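Local atomic coordinates of Old Yellow Enzyme (Pichia, PDB entry 6AGZ), a protein that probably catalyses the asymmetric reduction of activated carbon-carbon double bonds in enones, using a bound flavin mononucleotide as its redox cofactor. Residues A[233-239]-A[277-283]; A[309-315]-A[337-341]. All coordinates share one frame; numbering follows the deposited sequence.

Interaction 1: residues A[233-239]-A[277-283]. With FMN (flavin mononucleotide), chain C.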
loop_
_atom_site.group_PDB
_atom_site.type_symbol
_atom_site.label_atom_id
_atom_site.label_comp_id
_atom_site.label_asym_id
_atom_site.label_seq_id
_atom_site.Cartn_x
_atom_site.Cartn_y
_atom_site.Cartn_z
ATOM N N ALA A 233 4.642 25.239 1.041
ATOM C CA ALA A 233 4.312 23.920 0.507
ATOM C C ALA A 233 3.887 23.989 -0.955
ATOM O O ALA A 233 4.192 23.082 -1.739
ATOM C CB ALA A 233 3.216 23.273 1.352
ATOM N N ASP A 234 3.185 25.055 -1.346
ATOM C CA ASP A 234 2.715 25.164 -2.724
ATOM C C ASP A 234 3.839 25.411 -3.724
ATOM O O ASP A 234 3.567 25.465 -4.928
ATOM C CB ASP A 234 1.662 26.268 -2.838
ATOM C CG ASP A 234 1.949 27.446 -1.933
ATOM O OD1 ASP A 234 3.133 27.687 -1.618
ATOM O OD2 ASP A 234 0.985 28.131 -1.529
ATOM N N HIS A 235 5.084 25.561 -3.264
ATOM C CA HIS A 235 6.243 25.664 -4.140
ATOM C C HIS A 235 7.142 24.436 -4.044
ATOM O O HIS A 235 8.298 24.483 -4.476
ATOM C CB HIS A 235 7.045 26.927 -3.818
ATOM C CG HIS A 235 6.259 28.195 -3.940
ATOM N ND1 HIS A 235 6.124 28.876 -5.132
ATOM C CD2 HIS A 235 5.576 28.915 -3.018
ATOM C CE1 HIS A 235 5.388 29.956 -4.939
ATOM N NE2 HIS A 235 5.043 30.002 -3.665
ATOM N N VAL A 236 6.633 23.337 -3.487
ATOM C CA VAL A 236 7.427 22.145 -3.213
ATOM C C VAL A 236 6.757 20.938 -3.857
ATOM O O VAL A 236 5.524 20.850 -3.905
ATOM C CB VAL A 236 7.609 21.921 -1.694
ATOM C CG1 VAL A 236 8.477 20.700 -1.420
ATOM C CG2 VAL A 236 8.218 23.149 -1.047
ATOM N N ALA A 237 7.574 20.011 -4.353
ATOM C CA ALA A 237 7.099 18.757 -4.917
ATOM C C ALA A 237 8.127 17.674 -4.616
ATOM O O ALA A 237 9.164 17.929 -3.998
ATOM C CB ALA A 237 6.849 18.890 -6.420
ATOM N N VAL A 238 7.835 16.454 -5.067
ATOM C CA VAL A 238 8.714 15.313 -4.835
ATOM C C VAL A 238 8.397 14.261 -5.886
ATOM O O VAL A 238 7.265 14.167 -6.369
ATOM C CB VAL A 238 8.548 14.764 -3.394
ATOM C CG1 VAL A 238 7.150 14.194 -3.192
ATOM C CG2 VAL A 238 9.616 13.723 -3.077
ATOM N N ARG A 239 9.407 13.475 -6.255
ATOM C CA ARG A 239 9.217 12.361 -7.174
ATOM C C ARG A 239 9.607 11.055 -6.498
ATOM O O ARG A 239 10.626 10.982 -5.804
ATOM C CB ARG A 239 10.025 12.540 -8.462
ATOM C CG ARG A 239 9.706 11.478 -9.503
ATOM C CD ARG A 239 10.289 11.806 -10.861
ATOM N NE ARG A 239 9.325 11.537 -11.923
ATOM C CZ ARG A 239 9.625 11.500 -13.216
ATOM N NH1 ARG A 239 10.872 11.706 -13.615
ATOM N NH2 ARG A 239 8.680 11.249 -14.109
ATOM N N LYS A 277 -0.305 21.932 4.868
ATOM C CA LYS A 277 0.903 22.051 4.048
ATOM C C LYS A 277 0.785 21.029 2.923
ATOM O O LYS A 277 1.321 19.920 3.006
ATOM C CB LYS A 277 2.166 21.850 4.881
ATOM C CG LYS A 277 2.245 22.743 6.108
ATOM C CD LYS A 277 3.575 22.582 6.819
ATOM C CE LYS A 277 3.861 21.123 7.128
ATOM N NZ LYS A 277 5.310 20.809 7.015
ATOM N N ARG A 278 0.090 21.421 1.859
ATOM C CA ARG A 278 -0.173 20.560 0.715
ATOM C C ARG A 278 0.869 20.836 -0.360
ATOM O O ARG A 278 0.998 21.975 -0.823
ATOM C CB ARG A 278 -1.585 20.797 0.175
ATOM C CG ARG A 278 -1.836 20.239 -1.221
ATOM C CD ARG A 278 -2.146 18.749 -1.197
ATOM N NE ARG A 278 -3.413 18.463 -0.530
ATOM C CZ ARG A 278 -3.879 17.238 -0.301
ATOM N NH1 ARG A 278 -3.178 16.178 -0.682
ATOM N NH2 ARG A 278 -5.039 17.073 0.317
ATOM N N LEU A 279 1.614 19.801 -0.745
ATOM C CA LEU A 279 2.605 19.951 -1.800
ATOM C C LEU A 279 1.940 20.389 -3.099
ATOM O O LEU A 279 0.755 20.134 -3.333
ATOM C CB LEU A 279 3.362 18.640 -2.021
ATOM C CG LEU A 279 4.232 18.104 -0.882
ATOM C CD1 LEU A 279 4.984 16.857 -1.328
ATOM C CD2 LEU A 279 5.199 19.172 -0.397
ATOM N N ALA A 280 2.717 21.068 -3.945
ATOM C CA ALA A 280 2.212 21.458 -5.256
ATOM C C ALA A 280 1.781 20.235 -6.055
ATOM O O ALA A 280 0.696 20.215 -6.647
ATOM C CB ALA A 280 3.273 22.258 -6.013
ATOM N N TYR A 281 2.615 19.197 -6.068
ATOM C CA TYR A 281 2.278 17.950 -6.739
ATOM C C TYR A 281 3.210 16.854 -6.245
ATOM O O TYR A 281 4.273 17.122 -5.682
ATOM C CB TYR A 281 2.367 18.085 -8.265
ATOM C CG TYR A 281 3.748 18.424 -8.789
ATOM C CD1 TYR A 281 4.163 19.744 -8.905
ATOM C CD2 TYR A 281 4.629 17.423 -9.182
ATOM C CE1 TYR A 281 5.420 20.060 -9.390
ATOM C CE2 TYR A 281 5.888 17.728 -9.667
ATOM C CZ TYR A 281 6.278 19.047 -9.768
ATOM O OH TYR A 281 7.530 19.355 -10.248
ATOM N N VAL A 282 2.785 15.610 -6.458
ATOM C CA VAL A 282 3.615 14.433 -6.236
ATOM C C VAL A 282 3.807 13.743 -7.579
ATOM O O VAL A 282 2.827 13.422 -8.260
ATOM C CB VAL A 282 2.989 13.472 -5.207
ATOM C CG1 VAL A 282 3.785 12.181 -5.136
ATOM C CG2 VAL A 282 2.927 14.131 -3.839
ATOM N N SER A 283 5.063 13.525 -7.959
ATOM C CA SER A 283 5.399 12.959 -9.259
ATOM C C SER A 283 5.663 11.464 -9.120
ATOM O O SER A 283 6.456 11.045 -8.272
ATOM C CB SER A 283 6.620 13.658 -9.856
ATOM O OG SER A 283 6.897 13.163 -11.154
HETATM N N1 FMN C . 13.653 11.580 -14.396
HETATM C C2 FMN C . 13.991 12.339 -13.291
HETATM O O2 FMN C . 13.283 12.310 -12.285
HETATM N N3 FMN C . 15.123 13.128 -13.309
HETATM C C4 FMN C . 15.918 13.161 -14.434
HETATM O O4 FMN C . 16.929 13.862 -14.459
HETATM C C4A FMN C . 15.579 12.399 -15.545
HETATM N N5 FMN C . 16.377 12.435 -16.666
HETATM C C5A FMN C . 16.045 11.685 -17.773
HETATM C C6 FMN C . 16.856 11.726 -18.900
HETATM C C7 FMN C . 16.531 10.972 -20.020
HETATM C C7M FMN C . 17.404 11.021 -21.237
HETATM C C8 FMN C . 15.394 10.175 -20.014
HETATM C C8M FMN C . 15.041 9.360 -21.223
HETATM C C9 FMN C . 14.586 10.132 -18.886
HETATM C C9A FMN C . 14.907 10.888 -17.761
HETATM N N10 FMN C . 14.105 10.848 -16.634
HETATM C C10 FMN C . 14.442 11.604 -15.526
HETATM C "C1'" FMN C . 12.867 9.998 -16.618
HETATM C "C2'" FMN C . 11.738 10.814 -17.255
HETATM O "O2'" FMN C . 11.504 11.968 -16.478
HETATM C "C3'" FMN C . 10.440 10.025 -17.419
HETATM O "O3'" FMN C . 9.934 9.658 -16.156
HETATM C "C4'" FMN C . 10.657 8.783 -18.278
HETATM O "O4'" FMN C . 11.384 9.129 -19.436
HETATM C "C5'" FMN C . 9.337 8.152 -18.704
HETATM O "O5'" FMN C . 8.541 9.116 -19.356
HETATM P P FMN C . 8.293 9.020 -20.944
HETATM O O1P FMN C . 7.788 7.637 -21.280
HETATM O O2P FMN C . 7.268 10.045 -21.365
HETATM O O3P FMN C . 9.594 9.283 -21.661
HETATM O O HOH W 1 6.232 11.482 -12.898
#
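Arg-239 and Ser-283 meet where the neighbouring parallel strands 236-240 and 281-285 of the TIM barrel approach the flavin. With CG anti to the backbone N (chi1 -173°) and a later bend at chi3, the arginine carries its guanidinium past the serine to the FMN. There NH1 donates twice, to FMN O2 at 2.8 Å and, almost straight, to FMN O2' at 2.9 Å, while NH2 makes a weaker bond to FMN O3'. On the side away from the flavin, NE of Arg-239 gives a weak bond to OG of Ser-283, and NH2 also donates to a water. Serine and water are thus placed to steady the guanidinium that grips the flavin. Between the segments, Ser-283 N gives Val-238 O a straight bond of 2.8 Å (173°). Farther back, Ala-280 N makes a more bent one to Val-236 O, also 2.8 Å, and donates only weakly to Ala-233 O. The pairing is incomplete, since Val-238 N and Tyr-281 O are buried without a partner. Ala-237 CB sits 3.4 Å from the centroid of the Tyr-281 ring, a CH-pi contact over its face; the phenol OH is hydrogen-bonded to Glu-185 and Ser-108. Leu-279, in the loop before strand 281-285, splits its methyls, CD2 meeting Val-236 CG1 and CD1 meeting Val-238 CG1, beside helices 218-231 and 258-274. The positive guanidinium beside N1 and O2 would be expected to stabilise negative charge on the reduced flavin, as is generally held for this family.

Interaction 2: residues A[309-315]-A[337-341]; sequences WKGVVLR and RTLIG
Arg-337 reaches back along segment 309-315 and holds two of its carbonyls with one nitrogen. NH1 donates to Trp-309 O and to Gly-311 O, each at 2.8 Å; both acceptors lie in the guanidinium plane, but the nitrogen stands above the carbonyl plane of Trp-309 and within that of Gly-311. Two early bends, at chi1 (49°) and chi2 (83°), fold the chain and lay CD of Arg-337 3.7 Å from Val-313 CG1. Outward from this grip, Asp-335 forms a salt bridge with NE and Leu-306 O accepts from NH2, fixing the rotation of the group. Trp-309 adds its own brace, NE1 to Val-312 O at 2.9 Å. Without the guanidinium, as with an alanine here, the Trp-309 and Gly-311 carbonyls lose their shared donor and Asp-335 its ion-pair partner, and the loop would probably be freer to shift. Leu-314 CD1 packs 3.8 Å from Leu-339 CB. Four backbone bonds, Val-313 N to Arg-337 O, Leu-339 N to Val-313 O, Arg-315 N to Leu-339 O and Gly-341 N to Arg-315 O, join the strands as far as Gly-341, which touches FMN. The arginine's hydrogen bonds thus tie together the loops leading into strands 313-316 and 338-341, a beta-alpha-beta unit completed by helix 328-334.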
loop_
_atom_site.group_PDB
_atom_site.type_symbol
_atom_site.label_atom_id
_atom_site.label_comp_id
_atom_site.label_asym_id
_atom_site.label_seq_id
_atom_site.Cartn_x
_atom_site.Cartn_y
_atom_site.Cartn_z
ATOM N N TRP A 309 -2.519 9.715 -1.590
ATOM C CA TRP A 309 -2.301 11.122 -1.898
ATOM C C TRP A 309 -3.524 11.683 -2.613
ATOM O O TRP A 309 -3.954 11.143 -3.639
ATOM C CB TRP A 309 -1.045 11.288 -2.748
ATOM C CG TRP A 309 -0.835 12.683 -3.218
ATOM C CD1 TRP A 309 -1.020 13.156 -4.482
ATOM C CD2 TRP A 309 -0.413 13.801 -2.427
ATOM N NE1 TRP A 309 -0.732 14.497 -4.532
ATOM C CE2 TRP A 309 -0.359 14.918 -3.284
ATOM C CE3 TRP A 309 -0.072 13.965 -1.081
ATOM C CZ2 TRP A 309 0.023 16.181 -2.838
ATOM C CZ3 TRP A 309 0.306 15.220 -0.641
ATOM C CH2 TRP A 309 0.351 16.311 -1.517
ATOM N N LYS A 310 -4.082 12.769 -2.074
ATOM C CA LYS A 310 -5.312 13.353 -2.592
ATOM C C LYS A 310 -5.084 14.598 -3.439
ATOM O O LYS A 310 -6.040 15.096 -4.044
ATOM C CB LYS A 310 -6.258 13.704 -1.436
ATOM C CG LYS A 310 -6.593 12.536 -0.524
ATOM C CD LYS A 310 -7.383 11.467 -1.257
ATOM C CE LYS A 310 -7.871 10.394 -0.297
ATOM N NZ LYS A 310 -8.715 9.381 -0.987
ATOM N N GLY A 311 -3.860 15.109 -3.501
ATOM C CA GLY A 311 -3.565 16.330 -4.219
ATOM C C GLY A 311 -3.226 16.084 -5.674
ATOM O O GLY A 311 -3.497 15.020 -6.236
ATOM N N VAL A 312 -2.624 17.101 -6.293
ATOM C CA VAL A 312 -2.200 16.984 -7.682
ATOM C C VAL A 312 -1.146 15.895 -7.794
ATOM O O VAL A 312 -0.192 15.845 -7.007
ATOM C CB VAL A 312 -1.673 18.333 -8.195
ATOM C CG1 VAL A 312 -1.127 18.190 -9.610
ATOM C CG2 VAL A 312 -2.768 19.387 -8.145
ATOM N N VAL A 313 -1.318 15.008 -8.771
ATOM C CA VAL A 313 -0.381 13.921 -9.017
ATOM C C VAL A 313 0.049 13.977 -10.476
ATOM O O VAL A 313 -0.794 14.063 -11.375
ATOM C CB VAL A 313 -0.987 12.545 -8.670
ATOM C CG1 VAL A 313 -2.318 12.332 -9.384
ATOM C CG2 VAL A 313 -0.006 11.432 -9.007
ATOM N N LEU A 314 1.357 13.956 -10.707
ATOM C CA LEU A 314 1.921 13.924 -12.050
ATOM C C LEU A 314 2.315 12.491 -12.372
ATOM O O LEU A 314 3.165 11.917 -11.692
ATOM C CB LEU A 314 3.132 14.851 -12.155
ATOM C CG LEU A 314 4.051 14.633 -13.359
ATOM C CD1 LEU A 314 3.305 14.869 -14.664
ATOM C CD2 LEU A 314 5.278 15.528 -13.267
ATOM N N ARG A 315 1.700 11.914 -13.397
ATOM C CA ARG A 315 1.971 10.539 -13.798
ATOM C C ARG A 315 2.774 10.545 -15.091
ATOM O O ARG A 315 2.366 11.175 -16.072
ATOM C CB ARG A 315 0.666 9.761 -13.979
ATOM C CG ARG A 315 -0.306 9.939 -12.824
ATOM C CD ARG A 315 -1.564 9.106 -13.006
ATOM N NE ARG A 315 -1.288 7.675 -12.942
ATOM C CZ ARG A 315 -2.226 6.740 -12.844
ATOM N NH1 ARG A 315 -3.505 7.085 -12.793
ATOM N NH2 ARG A 315 -1.887 5.459 -12.793
ATOM N N ARG A 337 -7.386 15.978 -10.942
ATOM C CA ARG A 337 -6.140 16.353 -10.281
ATOM C C ARG A 337 -4.923 15.657 -10.886
ATOM O O ARG A 337 -3.877 15.581 -10.235
ATOM C CB ARG A 337 -6.218 16.065 -8.776
ATOM C CG ARG A 337 -6.713 14.664 -8.392
ATOM C CD ARG A 337 -5.597 13.624 -8.425
ATOM N NE ARG A 337 -6.004 12.336 -7.872
ATOM C CZ ARG A 337 -5.540 11.832 -6.731
ATOM N NH1 ARG A 337 -4.646 12.505 -6.021
ATOM N NH2 ARG A 337 -5.965 10.651 -6.303
ATOM N N THR A 338 -5.024 15.162 -12.116
ATOM C CA THR A 338 -3.979 14.342 -12.713
ATOM C C THR A 338 -3.283 15.092 -13.840
ATOM O O THR A 338 -3.937 15.559 -14.780
ATOM C CB THR A 338 -4.551 13.023 -13.239
ATOM O OG1 THR A 338 -5.121 12.283 -12.153
ATOM C CG2 THR A 338 -3.456 12.192 -13.891
ATOM N N LEU A 339 -1.963 15.201 -13.739
ATOM C CA LEU A 339 -1.108 15.700 -14.805
ATOM C C LEU A 339 -0.456 14.525 -15.524
ATOM O O LEU A 339 -0.202 13.476 -14.929
ATOM C CB LEU A 339 -0.027 16.633 -14.252
ATOM C CG LEU A 339 -0.474 17.794 -13.361
ATOM C CD1 LEU A 339 0.735 18.543 -12.820
ATOM C CD2 LEU A 339 -1.392 18.737 -14.118
ATOM N N ILE A 340 -0.185 14.708 -16.813
ATOM C CA ILE A 340 0.422 13.673 -17.644
ATOM C C ILE A 340 1.769 14.186 -18.132
ATOM O O ILE A 340 1.839 15.225 -18.802
ATOM C CB ILE A 340 -0.478 13.285 -18.827
ATOM C CG1 ILE A 340 -1.795 12.692 -18.320
ATOM C CG2 ILE A 340 0.236 12.295 -19.733
ATOM C CD1 ILE A 340 -1.640 11.351 -17.635
ATOM N N GLY A 341 2.832 13.462 -17.797
ATOM C CA GLY A 341 4.179 13.825 -18.198
ATOM C C GLY A 341 4.651 12.992 -19.385
ATOM O O GLY A 341 4.456 11.779 -19.417
#

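How the interactions relate
Interactions 1 and 2 are successive stations in one closed parallel barrel: strands 281-285 and 313-316 are neighbours, and Val-282 links the contacts through probable hydrogen bonds from its N to Val-312 O and from Leu-314 N to its O. The centres lie about 10 Å apart. Interaction 1 is the more deeply buried; interaction 2 is partly buried, its Lys-310 packing on Ser-299 of the second subunit. An arginine is central to each, put to different use: in 233-239 it stands at the flavin end and spends its N-H groups chiefly on the cofactor, whereas in 337-341 it precedes the strand and binds protein carbonyls. Backbone pairing is sparse in the first contact and regular in the second.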